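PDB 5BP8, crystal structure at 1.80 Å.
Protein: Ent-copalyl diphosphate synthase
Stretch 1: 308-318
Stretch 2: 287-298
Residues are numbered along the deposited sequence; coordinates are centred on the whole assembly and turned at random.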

ATOM      1  N   ASP A 308       0.637   7.102  11.497  1.00 20.19           N
ATOM      2  CA  ASP A 308      -0.590   7.047  10.711  1.00 20.33           C
ATOM      3  C   ASP A 308      -1.456   5.911  11.222  1.00 19.07           C
ATOM      4  O   ASP A 308      -2.629   6.118  11.560  1.00 19.58           O
ATOM      5  CB  ASP A 308      -0.276   6.913   9.226  1.00 21.00           C
ATOM      6  CG  ASP A 308      -1.496   7.112   8.330  1.00 23.04           C
ATOM      7  OD1 ASP A 308      -2.348   7.995   8.640  1.00 22.82           O
ATOM      8  OD2 ASP A 308      -1.562   6.400   7.270  1.00 22.08           O
ATOM      9  N   ASP A 309      -0.887   4.701  11.287  1.00 19.18           N
ATOM     10  CA  ASP A 309      -1.589   3.585  11.831  1.00 18.90           C
ATOM     11  C   ASP A 309      -1.977   3.815  13.296  1.00 19.57           C
ATOM     12  O   ASP A 309      -3.092   3.461  13.702  1.00 19.05           O
ATOM     13  CB  ASP A 309      -0.759   2.307  11.704  1.00 19.32           C
ATOM     14  CG  ASP A 309      -0.688   1.820  10.278  1.00 20.77           C
ATOM     15  OD1 ASP A 309      -1.761   1.561   9.715  1.00 20.59           O
ATOM     16  OD2 ASP A 309       0.434   1.748   9.718  1.00 20.95           O
ATOM     17  N   THR A 310      -1.076   4.428  14.057  1.00 19.99           N
ATOM     18  CA  THR A 310      -1.342   4.682  15.483  1.00 20.06           C
ATOM     19  C   THR A 310      -2.559   5.610  15.617  1.00 20.56           C
ATOM     20  O   THR A 310      -3.478   5.317  16.387  1.00 20.71           O
ATOM     21  CB  THR A 310      -0.104   5.281  16.188  1.00 21.04           C
ATOM     22  OG1 THR A 310       0.962   4.324  16.168  1.00 20.62           O
ATOM     23  CG2 THR A 310      -0.402   5.604  17.662  1.00 22.32           C
ATOM     24  N   ALA A 311      -2.566   6.702  14.852  1.00 20.70           N
ATOM     25  CA  ALA A 311      -3.664   7.683  14.891  1.00 21.23           C
ATOM     26  C   ALA A 311      -4.976   7.043  14.442  1.00 21.90           C
ATOM     27  O   ALA A 311      -5.997   7.196  15.091  1.00 21.70           O
ATOM     28  CB  ALA A 311      -3.337   8.891  14.043  1.00 21.53           C
ATOM     29  N   ALA A 312      -4.943   6.265  13.353  1.00 20.56           N
ATOM     30  CA  ALA A 312      -6.154   5.608  12.872  1.00 20.61           C
ATOM     31  C   ALA A 312      -6.716   4.639  13.909  1.00 21.05           C
ATOM     32  O   ALA A 312      -7.929   4.506  14.055  1.00 22.16           O
ATOM     33  CB  ALA A 312      -5.891   4.849  11.577  1.00 19.99           C
ATOM     34  N   VAL A 313      -5.830   3.906  14.565  1.00 21.47           N
ATOM     35  CA  VAL A 313      -6.223   2.915  15.532  1.00 22.19           C
ATOM     36  C   VAL A 313      -6.803   3.580  16.788  1.00 23.25           C
ATOM     37  O   VAL A 313      -7.843   3.141  17.282  1.00 23.67           O
ATOM     38  CB  VAL A 313      -5.066   1.953  15.860  1.00 22.30           C
ATOM     39  CG1 VAL A 313      -5.347   1.169  17.133  1.00 22.83           C
ATOM     40  CG2 VAL A 313      -4.846   0.999  14.710  1.00 22.12           C
ATOM     41  N   LEU A 314      -6.167   4.647  17.258  1.00 23.31           N
ATOM     42  CA  LEU A 314      -6.684   5.409  18.407  1.00 24.88           C
ATOM     43  C   LEU A 314      -8.063   5.978  18.109  1.00 26.03           C
ATOM     44  O   LEU A 314      -8.965   5.880  18.934  1.00 26.32           O
ATOM     45  CB  LEU A 314      -5.734   6.528  18.788  1.00 25.11           C
ATOM     46  CG  LEU A 314      -4.450   6.093  19.497  1.00 25.27           C
ATOM     47  CD1 LEU A 314      -3.385   7.176  19.442  1.00 25.29           C
ATOM     48  CD2 LEU A 314      -4.781   5.729  20.951  1.00 26.46           C
ATOM     49  N   PHE A 315      -8.225   6.541  16.919  1.00 24.74           N
ATOM     50  CA  PHE A 315      -9.491   7.098  16.461  1.00 25.46           C
ATOM     51  C   PHE A 315     -10.543   6.006  16.356  1.00 25.22           C
ATOM     52  O   PHE A 315     -11.678   6.167  16.823  1.00 24.87           O
ATOM     53  CB  PHE A 315      -9.255   7.827  15.106  1.00 24.84           C
ATOM     54  CG  PHE A 315     -10.433   8.608  14.558  1.00 26.02           C
ATOM     55  CD1 PHE A 315     -11.233   9.419  15.361  1.00 25.91           C
ATOM     56  CD2 PHE A 315     -10.682   8.609  13.171  1.00 25.97           C
ATOM     57  CE1 PHE A 315     -12.289  10.127  14.801  1.00 26.39           C
ATOM     58  CE2 PHE A 315     -11.714   9.328  12.613  1.00 25.51           C
ATOM     59  CZ  PHE A 315     -12.522  10.102  13.429  1.00 26.58           C
ATOM     60  N   ALA A 316     -10.182   4.867  15.779  1.00 24.50           N
ATOM     61  CA  ALA A 316     -11.120   3.767  15.645  1.00 25.23           C
ATOM     62  C   ALA A 316     -11.607   3.248  17.001  1.00 26.51           C
ATOM     63  O   ALA A 316     -12.817   3.025  17.193  1.00 27.37           O
ATOM     64  CB  ALA A 316     -10.478   2.625  14.871  1.00 24.63           C
ATOM     65  N   LEU A 317     -10.662   3.048  17.917  1.00 25.23           N
ATOM     66  CA  LEU A 317     -10.991   2.571  19.252  1.00 26.44           C
ATOM     67  C   LEU A 317     -11.904   3.563  19.961  1.00 27.22           C
ATOM     68  O   LEU A 317     -12.959   3.162  20.499  1.00 29.00           O
ATOM     69  CB  LEU A 317      -9.738   2.281  20.071  1.00 25.30           C
ATOM     70  CG  LEU A 317      -8.982   1.005  19.695  1.00 25.40           C
ATOM     71  CD1 LEU A 317      -7.597   1.023  20.318  1.00 24.96           C
ATOM     72  CD2 LEU A 317      -9.745  -0.257  20.079  1.00 25.95           C
ATOM     73  N   ALA A 318     -11.536   4.837  19.925  1.00 26.82           N
ATOM     74  CA  ALA A 318     -12.293   5.874  20.630  1.00 29.04           C
ATOM     75  C   ALA A 318     -13.692   6.074  20.075  1.00 30.92           C
ATOM     76  O   ALA A 318     -14.644   6.325  20.829  1.00 31.12           O
ATOM     77  CB  ALA A 318     -11.514   7.175  20.655  1.00 29.19           C
TER
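Stretch 2 (287-298) SLEAGLTDEGIA

Stretch 2 begins with the C-terminal part of a helix that starts earlier in the chain, 287-291, and then leaves helical geometry: Leu-292, at phi/psi -71/131, is the first residue outside the helical region. The chain next folds through a type I beta turn from Thr-293 to Gly-296 and continues toward the N-terminal end of the helix of stretch 1, which is helical throughout from Asp-308 to Ala-318. The axes of the two helices approach to 10.4 Å, with 132° between their N-to-C directions and a signed crossing angle of -132°, so they run obliquely and more nearly antiparallel than parallel. The CA register agrees with this path: Leu-288 lies nearest Val-313 at 6.8 Å between CA atoms, whereas beyond the turn the CA of Ile-297 is 5.1 Å from that of Thr-310 and the CA of Ala-298 is 5.8 Å from that of Asp-309. In total, 525 Å² is buried, counting both sides.

Leu-288 has the largest covered area, 74 Å². Its CA-to-CB bond points toward stretch 1, and with chi1 -69° (m) and chi2 -174° (t) it meets three residues spread over two adjacent turns of that helix. Its CD2 lies 3.9 Å from Val-313 CG2, its CD1 4.3 Å from Ala-316 CB, and its CB 3.9 Å from Leu-317 CD2. Val-313, Ala-316 and Leu-317 all direct CA-to-CB toward stretch 2, as the i, i+3, i+4 spacing of one helical face predicts.

Leu-317 follows with 69 Å² covered. Besides meeting Leu-288, its CD2 is 3.9 Å from Glu-289 CG, an aliphatic carbon of a side chain whose carboxylate oxygens are hydrogen-bonded elsewhere in the structure. Its CD1 is 4.0 Å from Leu-292 CD2. The same Leu-292 CD2 lies 3.8 Å from Leu-314 CD2; although the CA-to-CB bond of Leu-314 points away, the end of its side chain comes nearer, which explains the contact.

Val-313, with 67 Å² covered, links the helical part of stretch 2 to the segment after the turn. Its CG2 touches Leu-288 CD2, as noted, and also Ile-297 CG2 at 3.8 Å, so one methyl group serves both contacts. Ile-297 CG2 also lies 3.8 Å from Asp-309 O.

The polar link is a hydrogen bond from Ile-297 N to Thr-310 OG1, 2.9 Å long with an N-H...acceptor angle of 154°. It ties the chain leaving the turn to the helix. Thr-310 OG1 also lies 3.3 Å from Gly-296 CA, and this closeness leaves no space for a side chain: an ideal CB on Gly-296 would fall 2.3 Å from Thr-310 OG1. The phi/psi of 99/-146 independently calls for glycine. Within the turn, Gly-296 N donates to Thr-293 O at 3.0 Å and Thr-293 N to Gly-296 O at 3.0 Å, closing the turn just before Ile-297.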

ATOM      1  N   SER A 287      -8.333  -6.895  19.353  1.00 26.09           N
ATOM      2  CA  SER A 287      -7.106  -7.014  18.514  1.00 26.08           C
ATOM      3  C   SER A 287      -6.350  -5.697  18.518  1.00 24.63           C
ATOM      4  O   SER A 287      -5.153  -5.651  18.759  1.00 25.50           O
ATOM      5  CB  SER A 287      -7.472  -7.374  17.063  1.00 25.91           C
ATOM      6  OG  SER A 287      -6.361  -7.246  16.187  1.00 23.90           O
ATOM      7  N   LEU A 288      -7.061  -4.613  18.253  1.00 25.23           N
ATOM      8  CA  LEU A 288      -6.421  -3.305  18.209  1.00 24.69           C
ATOM      9  C   LEU A 288      -5.854  -2.892  19.558  1.00 26.72           C
ATOM     10  O   LEU A 288      -4.727  -2.423  19.631  1.00 25.23           O
ATOM     11  CB  LEU A 288      -7.386  -2.249  17.699  1.00 24.44           C
ATOM     12  CG  LEU A 288      -7.781  -2.336  16.219  1.00 24.05           C
ATOM     13  CD1 LEU A 288      -8.623  -1.123  15.886  1.00 24.91           C
ATOM     14  CD2 LEU A 288      -6.559  -2.407  15.300  1.00 23.94           C
ATOM     15  N   GLU A 289      -6.618  -3.064  20.639  1.00 27.17           N
ATOM     16  CA  GLU A 289      -6.086  -2.729  21.974  1.00 29.76           C
ATOM     17  C   GLU A 289      -4.853  -3.527  22.381  1.00 29.69           C
ATOM     18  O   GLU A 289      -3.905  -2.978  22.966  1.00 31.20           O
ATOM     19  CB  GLU A 289      -7.178  -2.894  23.045  1.00 31.87           C
ATOM     20  CG  GLU A 289      -7.973  -1.644  23.240  1.00 33.40           C
ATOM     21  CD  GLU A 289      -8.935  -1.717  24.422  1.00 34.51           C
ATOM     22  OE1 GLU A 289      -9.358  -2.833  24.826  1.00 32.75           O
ATOM     23  OE2 GLU A 289      -9.263  -0.631  24.918  1.00 35.01           O
ATOM     24  N   ALA A 290      -4.860  -4.817  22.085  1.00 29.08           N
ATOM     25  CA  ALA A 290      -3.728  -5.670  22.370  1.00 30.01           C
ATOM     26  C   ALA A 290      -2.514  -5.223  21.586  1.00 30.42           C
ATOM     27  O   ALA A 290      -1.410  -5.356  22.064  1.00 31.69           O
ATOM     28  CB  ALA A 290      -4.042  -7.122  22.043  1.00 31.23           C
ATOM     29  N   GLY A 291      -2.706  -4.700  20.379  1.00 27.35           N
ATOM     30  CA  GLY A 291      -1.577  -4.325  19.563  1.00 26.49           C
ATOM     31  C   GLY A 291      -0.981  -2.982  19.942  1.00 25.72           C
ATOM     32  O   GLY A 291       0.190  -2.738  19.719  1.00 26.15           O
ATOM     33  N   LEU A 292      -1.806  -2.106  20.484  1.00 26.33           N
ATOM     34  CA  LEU A 292      -1.398  -0.758  20.826  1.00 28.02           C
ATOM     35  C   LEU A 292      -0.463  -0.729  22.033  1.00 30.14           C
ATOM     36  O   LEU A 292      -0.735  -1.372  23.033  1.00 32.82           O
ATOM     37  CB  LEU A 292      -2.656   0.056  21.093  1.00 29.20           C
ATOM     38  CG  LEU A 292      -2.529   1.552  21.293  1.00 30.94           C
ATOM     39  CD1 LEU A 292      -1.844   2.228  20.105  1.00 31.00           C
ATOM     40  CD2 LEU A 292      -3.932   2.082  21.501  1.00 31.66           C
ATOM     41  N   THR A 293       0.655  -0.017  21.919  1.00 29.88           N
ATOM     42  CA  THR A 293       1.598   0.136  23.016  1.00 31.61           C
ATOM     43  C   THR A 293       1.883   1.610  23.235  1.00 32.60           C
ATOM     44  O   THR A 293       1.341   2.469  22.538  1.00 29.39           O
ATOM     45  CB  THR A 293       2.937  -0.572  22.743  1.00 33.20           C
ATOM     46  OG1 THR A 293       3.691   0.174  21.771  1.00 33.49           O
ATOM     47  CG2 THR A 293       2.716  -1.993  22.256  1.00 34.68           C
ATOM     48  N   ASP A 294       2.764   1.892  24.200  1.00 32.52           N
ATOM     49  CA  ASP A 294       3.223   3.260  24.485  1.00 34.20           C
ATOM     50  C   ASP A 294       3.962   3.867  23.306  1.00 31.31           C
ATOM     51  O   ASP A 294       4.097   5.066  23.212  1.00 30.07           O
ATOM     52  CB  ASP A 294       4.180   3.265  25.689  1.00 39.22           C
ATOM     53  CG  ASP A 294       3.461   3.119  27.015  1.00 46.32           C
ATOM     54  OD1 ASP A 294       2.288   3.566  27.114  1.00 49.85           O
ATOM     55  OD2 ASP A 294       4.085   2.586  27.969  1.00 50.89           O
ATOM     56  N   GLU A 295       4.464   3.023  22.418  1.00 30.46           N
ATOM     57  CA  GLU A 295       5.174   3.491  21.236  1.00 33.08           C
ATOM     58  C   GLU A 295       4.256   3.578  20.002  1.00 30.14           C
ATOM     59  O   GLU A 295       4.707   3.998  18.931  1.00 30.28           O
ATOM     60  CB  GLU A 295       6.362   2.574  20.978  1.00 38.84           C
ATOM     61  CG  GLU A 295       7.334   2.505  22.154  1.00 46.27           C
ATOM     62  CD  GLU A 295       8.441   3.545  22.058  1.00 54.18           C
ATOM     63  OE1 GLU A 295       8.147   4.763  22.125  1.00 61.94           O
ATOM     64  OE2 GLU A 295       9.610   3.135  21.907  1.00 60.35           O
ATOM     65  N   GLY A 296       2.979   3.227  20.182  1.00 26.05           N
ATOM     66  CA  GLY A 296       1.989   3.195  19.101  1.00 26.14           C
ATOM     67  C   GLY A 296       1.785   1.785  18.573  1.00 23.69           C
ATOM     68  O   GLY A 296       1.844   0.795  19.320  1.00 23.51           O
ATOM     69  N   ILE A 297       1.517   1.692  17.270  1.00 22.60           N
ATOM     70  CA  ILE A 297       1.170   0.418  16.639  1.00 20.44           C
ATOM     71  C   ILE A 297       1.584   0.540  15.156  1.00 19.95           C
ATOM     72  O   ILE A 297       1.735   1.648  14.654  1.00 19.43           O
ATOM     73  CB  ILE A 297      -0.341   0.121  16.767  1.00 20.67           C
ATOM     74  CG1 ILE A 297      -0.667  -1.341  16.473  1.00 21.23           C
ATOM     75  CG2 ILE A 297      -1.182   1.026  15.863  1.00 21.61           C
ATOM     76  CD1 ILE A 297      -2.096  -1.706  16.835  1.00 21.91           C
ATOM     77  N   ALA A 298       1.809  -0.605  14.521  1.00 18.58           N
ATOM     78  CA  ALA A 298       2.134  -0.708  13.099  1.00 19.21           C
ATOM     79  C   ALA A 298       0.928  -1.168  12.308  1.00 18.91           C
ATOM     80  O   ALA A 298      -0.139  -1.428  12.853  1.00 19.73           O
ATOM     81  CB  ALA A 298       3.261  -1.715  12.917  1.00 19.90           C
TER